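Local coordinates for protein 4-alpha-glucanotransferase (Corynebacterium glutamicum, PDB 5B68) that is an amylomaltase-type glucanotransferase, built on a TIM-type beta/alpha barrel with an N-terminal beta-sandwich domain, at residues Ala299-Pro304 and Thr353-Trp358; Ile248-Ile253 and Gln295-Ile300. One frame throughout, in Å; residues are numbered along the deposited sequence.

Contacts 1 and 2 are neighbours, their centres about 10 Å apart, in the helical excursion between barrel strands 215-218 and 382-387. Both use helix 286-301 and share A299 and I300. Along the chain, 248-253 comes first, in the loop before helix 261-277; then 295-300, running into 299-304; then 353-358 on helix 349-376. That last helix leads back to strand 382-387, so the two contacts tie helix 286-301 both to the loop that starts the excursion and to the helix that closes it. The contacts also touch each other: W358 CZ3 lies 3.4 Å from L297 O. Both sit well out from the centre of the chain.

Contact 1: residues Ala299-Pro304 and Thr353-Trp358; sequences AIFEMP and TMFYMW
An aromatic cluster of F301, F355 and W358 joins F301, on helix 286-301, to helix 349-376, two helices of the excursion between the second and third strands of the beta/alpha barrel. F301 carries the contact. Its CG is anti to the backbone N (chi1 -180°), and the ring lies against the turn running from M354 to W358. F355 addresses that ring twice. F355 CA sits over a face, 4.0 Å from the centroid of the F301 ring in a CH-pi contact, and the edge of the F355 ring points at the F301 face in a T-shaped pair with planes at 79°. In that pair F355 CD1 comes to 3.9 Å from F301 CG. At the rim of the F301 ring, M354 CG lies near the ring plane, 3.9 Å from F301 CZ.

W358 meets F301 differently. The planes are oblique, at 55°, with F301 CD1 above the indole and 3.6 Å from W358 CD2. The backbone takes part too: F301 CA makes a CH-pi contact over the six-membered ring of W358. No hydrogen bond crosses between the segments. F313 of helix 307-338 also meets W358, edge to face. The side chains of I300 and W358 cross at about a right angle, and I300 CG2 meets the indole at its edge, near the plane, 3.9 Å from W358 CH2.

Contact 2: residues Ile248-Ile253 and Gln295-Ile300; sequences IRVEDI and QVLRAI
V250 packs against V296 and L297 from a short 3-10 turn, residues 250-252, in the loop between barrel strand 215-218 and helix 261-277. The turn is laid against one side of helix 286-301; the side chains that meet are all apolar, no hydrogen bond crosses between the segments, and all six touching residues are buried. The V250 side chain meets the helix from its base outward: CB points toward it and lies 4.0 Å from V296 CG1. From there the two branches part. CG1, anti to the carbonyl carbon (chi1 -56°), reaches 4.0 Å from L297 CG, while CG2 lies between the backbone N and the carbonyl carbon and packs at 3.8 Å on V296 CG1. Each methyl of V250 thus takes a different one of two successive helix residues.

The two methyls of L297 divide between the isoleucines at the two ends of the loop segment: CD1 approaches I248 CD1, and CD2 faces I253 CD1, where the side chains cross at about a right angle. I300, one turn further along the helix, meets the loop with its CD1, which also lies 4.1 Å from V250 O. That carbonyl oxygen accepts the hydrogen bond from I253 N that closes the turn.

Around this apolar face the loop has polar ties: I248 O accepts a hydrogen bond from K293 NZ on the same helix, and R249 forms salt bridges with D197 and D200. The tip of I253 is the tight spot: its CD1 is 3.7 Å from I300 CD1 and 3.5 Å from L297 CD2, the latter closer than usual for two carbons.

Contact 1: residues Ala299-Pro304 and Thr353-Trp358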
loop_
_atom_site.group_PDB
_atom_site.type_symbol
_atom_site.label_atom_id
_atom_site.label_comp_id
_atom_site.label_asym_id
_atom_site.label_seq_id
_atom_site.Cartn_x
_atom_site.Cartn_y
_atom_site.Cartn_z
ATOM N N ALA A 299 -7.209 30.557 4.775
ATOM C CA ALA A 299 -7.279 31.847 4.071
ATOM C C ALA A 299 -7.458 31.753 2.564
ATOM O O ALA A 299 -8.223 32.500 1.959
ATOM C CB ALA A 299 -6.077 32.715 4.444
ATOM N N ILE A 300 -6.767 30.830 1.893
ATOM C CA ILE A 300 -6.913 30.822 0.436
ATOM C C ILE A 300 -8.302 30.307 0.054
ATOM O O ILE A 300 -8.794 30.584 -1.054
ATOM C CB ILE A 300 -5.845 29.892 -0.193
ATOM C CG1 ILE A 300 -4.423 30.437 0.074
ATOM C CG2 ILE A 300 -6.072 29.705 -1.690
ATOM C CD1 ILE A 300 -3.319 29.404 -0.027
ATOM N N PHE A 301 -8.895 29.481 0.943
ATOM C CA PHE A 301 -10.214 28.882 0.665
ATOM C C PHE A 301 -11.270 29.964 0.443
ATOM O O PHE A 301 -12.232 29.763 -0.347
ATOM C CB PHE A 301 -10.626 27.984 1.792
ATOM C CG PHE A 301 -11.985 27.303 1.597
ATOM C CD1 PHE A 301 -12.211 26.444 0.519
ATOM C CD2 PHE A 301 -13.014 27.496 2.528
ATOM C CE1 PHE A 301 -13.432 25.805 0.374
ATOM C CE2 PHE A 301 -14.241 26.841 2.393
ATOM C CZ PHE A 301 -14.447 25.995 1.327
ATOM N N GLU A 302 -11.084 31.101 1.129
ATOM C CA GLU A 302 -11.973 32.287 0.933
ATOM C C GLU A 302 -11.887 32.960 -0.424
ATOM O O GLU A 302 -12.764 33.746 -0.769
ATOM C CB GLU A 302 -11.702 33.349 1.990
ATOM C CG GLU A 302 -11.931 32.954 3.428
ATOM C CD GLU A 302 -13.351 32.478 3.734
ATOM O OE1 GLU A 302 -13.481 31.444 4.425
ATOM O OE2 GLU A 302 -14.336 33.125 3.284
ATOM N N MET A 303 -10.816 32.737 -1.184
ATOM C CA MET A 303 -10.634 33.448 -2.437
ATOM C C MET A 303 -11.549 32.890 -3.482
ATOM O O MET A 303 -11.758 31.682 -3.521
ATOM C CB MET A 303 -9.205 33.302 -2.962
ATOM C CG MET A 303 -8.128 33.901 -2.088
ATOM S SD MET A 303 -8.302 35.728 -1.954
ATOM C CE MET A 303 -8.941 35.757 -0.297
ATOM N N PRO A 304 -12.094 33.758 -4.338
ATOM C CA PRO A 304 -13.048 33.316 -5.345
ATOM C C PRO A 304 -12.337 32.727 -6.524
ATOM O O PRO A 304 -11.290 33.235 -6.949
ATOM C CB PRO A 304 -13.788 34.613 -5.733
ATOM C CG PRO A 304 -12.782 35.686 -5.467
ATOM C CD PRO A 304 -12.035 35.232 -4.252
ATOM N N THR A 353 -16.855 20.813 5.744
ATOM C CA THR A 353 -16.840 19.649 4.840
ATOM C C THR A 353 -16.303 20.062 3.469
ATOM O O THR A 353 -15.431 19.398 2.850
ATOM C CB THR A 353 -18.245 18.980 4.770
ATOM O OG1 THR A 353 -18.599 18.431 6.040
ATOM C CG2 THR A 353 -18.272 17.904 3.679
ATOM N N MET A 354 -16.764 21.194 2.983
ATOM C CA MET A 354 -16.375 21.681 1.686
ATOM C C MET A 354 -14.866 21.984 1.623
ATOM O O MET A 354 -14.235 21.754 0.598
ATOM C CB MET A 354 -17.166 22.905 1.316
ATOM C CG MET A 354 -16.902 23.388 -0.087
ATOM S SD MET A 354 -17.260 22.249 -1.433
ATOM C CE MET A 354 -19.051 22.374 -1.526
ATOM N N PHE A 355 -14.363 22.568 2.722
ATOM C CA PHE A 355 -12.923 22.859 2.870
ATOM C C PHE A 355 -12.110 21.571 2.756
ATOM O O PHE A 355 -11.099 21.567 2.032
ATOM C CB PHE A 355 -12.659 23.481 4.210
ATOM C CG PHE A 355 -11.182 23.625 4.533
ATOM C CD1 PHE A 355 -10.429 24.629 3.926
ATOM C CD2 PHE A 355 -10.611 22.795 5.480
ATOM C CE1 PHE A 355 -9.074 24.767 4.247
ATOM C CE2 PHE A 355 -9.283 22.952 5.810
ATOM C CZ PHE A 355 -8.536 23.951 5.173
ATOM N N TYR A 356 -12.554 20.498 3.402
ATOM C CA TYR A 356 -11.768 19.234 3.303
ATOM C C TYR A 356 -11.892 18.598 1.944
ATOM O O TYR A 356 -10.924 17.959 1.436
ATOM C CB TYR A 356 -12.062 18.310 4.470
ATOM C CG TYR A 356 -11.565 18.845 5.768
ATOM C CD1 TYR A 356 -10.202 18.837 6.046
ATOM C CD2 TYR A 356 -12.449 19.414 6.740
ATOM C CE1 TYR A 356 -9.698 19.341 7.222
ATOM C CE2 TYR A 356 -11.954 19.906 7.935
ATOM C CZ TYR A 356 -10.558 19.866 8.174
ATOM O OH TYR A 356 -10.007 20.318 9.360
ATOM N N MET A 357 -13.011 18.804 1.269
ATOM C CA MET A 357 -13.150 18.376 -0.139
ATOM C C MET A 357 -12.178 19.115 -1.033
ATOM O O MET A 357 -11.450 18.535 -1.911
ATOM C CB MET A 357 -14.597 18.520 -0.617
ATOM C CG MET A 357 -15.546 17.603 0.153
ATOM S SD MET A 357 -17.303 18.007 -0.256
ATOM C CE MET A 357 -17.363 17.285 -1.857
ATOM N N TRP A 358 -12.067 20.415 -0.775
ATOM C CA TRP A 358 -11.247 21.273 -1.577
ATOM C C TRP A 358 -9.779 20.905 -1.405
ATOM O O TRP A 358 -9.048 20.899 -2.409
ATOM C CB TRP A 358 -11.552 22.732 -1.176
ATOM C CG TRP A 358 -10.722 23.800 -1.782
ATOM C CD1 TRP A 358 -10.822 24.281 -2.994
ATOM C CD2 TRP A 358 -9.694 24.533 -1.116
ATOM N NE1 TRP A 358 -9.916 25.322 -3.177
ATOM C CE2 TRP A 358 -9.215 25.477 -2.009
ATOM C CE3 TRP A 358 -9.159 24.489 0.173
ATOM C CZ2 TRP A 358 -8.171 26.373 -1.693
ATOM C CZ3 TRP A 358 -8.129 25.416 0.511
ATOM C CH2 TRP A 358 -7.650 26.327 -0.446
#

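Contact 2: residues Ile248-Ile253 and Gln295-Ile300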
loop_
_atom_site.group_PDB
_atom_site.type_symbol
_atom_site.label_atom_id
_atom_site.label_comp_id
_atom_site.label_asym_id
_atom_site.label_seq_id
_atom_site.Cartn_x
_atom_site.Cartn_y
_atom_site.Cartn_z
ATOM N N ILE A 248 0.722 19.684 0.311
ATOM C CA ILE A 248 0.399 20.774 -0.519
ATOM C C ILE A 248 1.461 21.877 -0.395
ATOM O O ILE A 248 1.862 22.232 0.750
ATOM C CB ILE A 248 -0.950 21.372 -0.124
ATOM C CG1 ILE A 248 -2.102 20.376 -0.426
ATOM C CG2 ILE A 248 -1.182 22.655 -0.873
ATOM C CD1 ILE A 248 -3.431 20.838 0.170
ATOM N N ARG A 249 1.918 22.403 -1.525
ATOM C CA ARG A 249 2.727 23.609 -1.500
ATOM C C ARG A 249 1.782 24.751 -1.725
ATOM O O ARG A 249 1.261 24.936 -2.799
ATOM C CB ARG A 249 3.775 23.656 -2.592
ATOM C CG ARG A 249 4.492 24.996 -2.588
ATOM C CD ARG A 249 5.807 25.010 -3.329
ATOM N NE ARG A 249 6.823 24.162 -2.736
ATOM C CZ ARG A 249 8.068 24.138 -3.172
ATOM N NH1 ARG A 249 8.405 24.925 -4.170
ATOM N NH2 ARG A 249 8.961 23.338 -2.636
ATOM N N VAL A 250 1.592 25.535 -0.693
ATOM C CA VAL A 250 0.490 26.496 -0.736
ATOM C C VAL A 250 0.706 27.579 -1.737
ATOM O O VAL A 250 -0.245 28.096 -2.368
ATOM C CB VAL A 250 0.163 27.055 0.690
ATOM C CG1 VAL A 250 -0.146 25.940 1.683
ATOM C CG2 VAL A 250 1.273 27.982 1.208
ATOM N N GLU A 251 1.980 27.975 -1.895
ATOM C CA GLU A 251 2.353 28.991 -2.884
ATOM C C GLU A 251 2.067 28.606 -4.338
ATOM O O GLU A 251 1.936 29.484 -5.181
ATOM C CB GLU A 251 3.829 29.455 -2.731
ATOM C CG GLU A 251 4.198 30.010 -1.356
ATOM C CD GLU A 251 4.737 28.988 -0.384
ATOM O OE1 GLU A 251 4.524 27.722 -0.572
ATOM O OE2 GLU A 251 5.378 29.441 0.588
ATOM N N ASP A 252 1.925 27.306 -4.633
ATOM C CA ASP A 252 1.557 26.881 -5.997
ATOM C C ASP A 252 0.055 26.890 -6.293
ATOM O O ASP A 252 -0.369 26.695 -7.452
ATOM C CB ASP A 252 2.069 25.421 -6.230
ATOM C CG ASP A 252 3.573 25.321 -6.327
ATOM O OD1 ASP A 252 4.269 26.362 -6.374
ATOM O OD2 ASP A 252 4.083 24.190 -6.320
ATOM N N ILE A 253 -0.775 27.173 -5.289
ATOM C CA ILE A 253 -2.202 27.186 -5.545
ATOM C C ILE A 253 -2.523 28.473 -6.367
ATOM O O ILE A 253 -2.166 29.560 -5.925
ATOM C CB ILE A 253 -3.019 27.148 -4.241
ATOM C CG1 ILE A 253 -2.687 25.958 -3.317
ATOM C CG2 ILE A 253 -4.513 27.169 -4.593
ATOM C CD1 ILE A 253 -3.100 26.140 -1.854
ATOM N N GLN A 295 -3.602 26.785 8.339
ATOM C CA GLN A 295 -3.978 28.164 8.545
ATOM C C GLN A 295 -3.962 28.977 7.257
ATOM O O GLN A 295 -4.868 29.752 6.982
ATOM C CB GLN A 295 -3.073 28.806 9.582
ATOM C CG GLN A 295 -3.389 30.270 9.780
ATOM C CD GLN A 295 -2.593 30.834 10.928
ATOM O OE1 GLN A 295 -3.155 31.443 11.842
ATOM N NE2 GLN A 295 -1.278 30.579 10.923
ATOM N N VAL A 296 -2.929 28.808 6.438
ATOM C CA VAL A 296 -2.904 29.476 5.180
ATOM C C VAL A 296 -3.996 28.962 4.241
ATOM O O VAL A 296 -4.616 29.757 3.503
ATOM C CB VAL A 296 -1.516 29.270 4.473
ATOM C CG1 VAL A 296 -1.526 29.842 3.077
ATOM C CG2 VAL A 296 -0.421 29.854 5.370
ATOM N N LEU A 297 -4.206 27.614 4.252
ATOM C CA LEU A 297 -5.187 27.017 3.314
ATOM C C LEU A 297 -6.592 27.575 3.646
ATOM O O LEU A 297 -7.327 27.910 2.736
ATOM C CB LEU A 297 -5.169 25.518 3.412
ATOM C CG LEU A 297 -3.933 24.973 2.692
ATOM C CD1 LEU A 297 -3.571 23.608 3.268
ATOM C CD2 LEU A 297 -4.232 24.914 1.178
ATOM N N ARG A 298 -6.838 27.791 4.934
ATOM C CA ARG A 298 -8.111 28.377 5.399
ATOM C C ARG A 298 -8.276 29.768 4.824
ATOM O O ARG A 298 -9.364 30.104 4.345
ATOM C CB ARG A 298 -8.247 28.333 6.933
ATOM C CG ARG A 298 -8.594 26.958 7.451
ATOM C CD ARG A 298 -8.942 26.993 8.915
ATOM N NE ARG A 298 -7.770 27.252 9.732
ATOM C CZ ARG A 298 -6.991 26.330 10.316
ATOM N NH1 ARG A 298 -7.211 25.026 10.172
ATOM N NH2 ARG A 298 -5.974 26.742 11.063
ATOM N N ALA A 299 -7.209 30.557 4.775
ATOM C CA ALA A 299 -7.279 31.847 4.071
ATOM C C ALA A 299 -7.458 31.753 2.564
ATOM O O ALA A 299 -8.223 32.500 1.959
ATOM C CB ALA A 299 -6.077 32.715 4.444
ATOM N N ILE A 300 -6.767 30.830 1.893
ATOM C CA ILE A 300 -6.913 30.822 0.436
ATOM C C ILE A 300 -8.302 30.307 0.054
ATOM O O ILE A 300 -8.794 30.584 -1.054
ATOM C CB ILE A 300 -5.845 29.892 -0.193
ATOM C CG1 ILE A 300 -4.423 30.437 0.074
ATOM C CG2 ILE A 300 -6.072 29.705 -1.690
ATOM C CD1 ILE A 300 -3.319 29.404 -0.027
#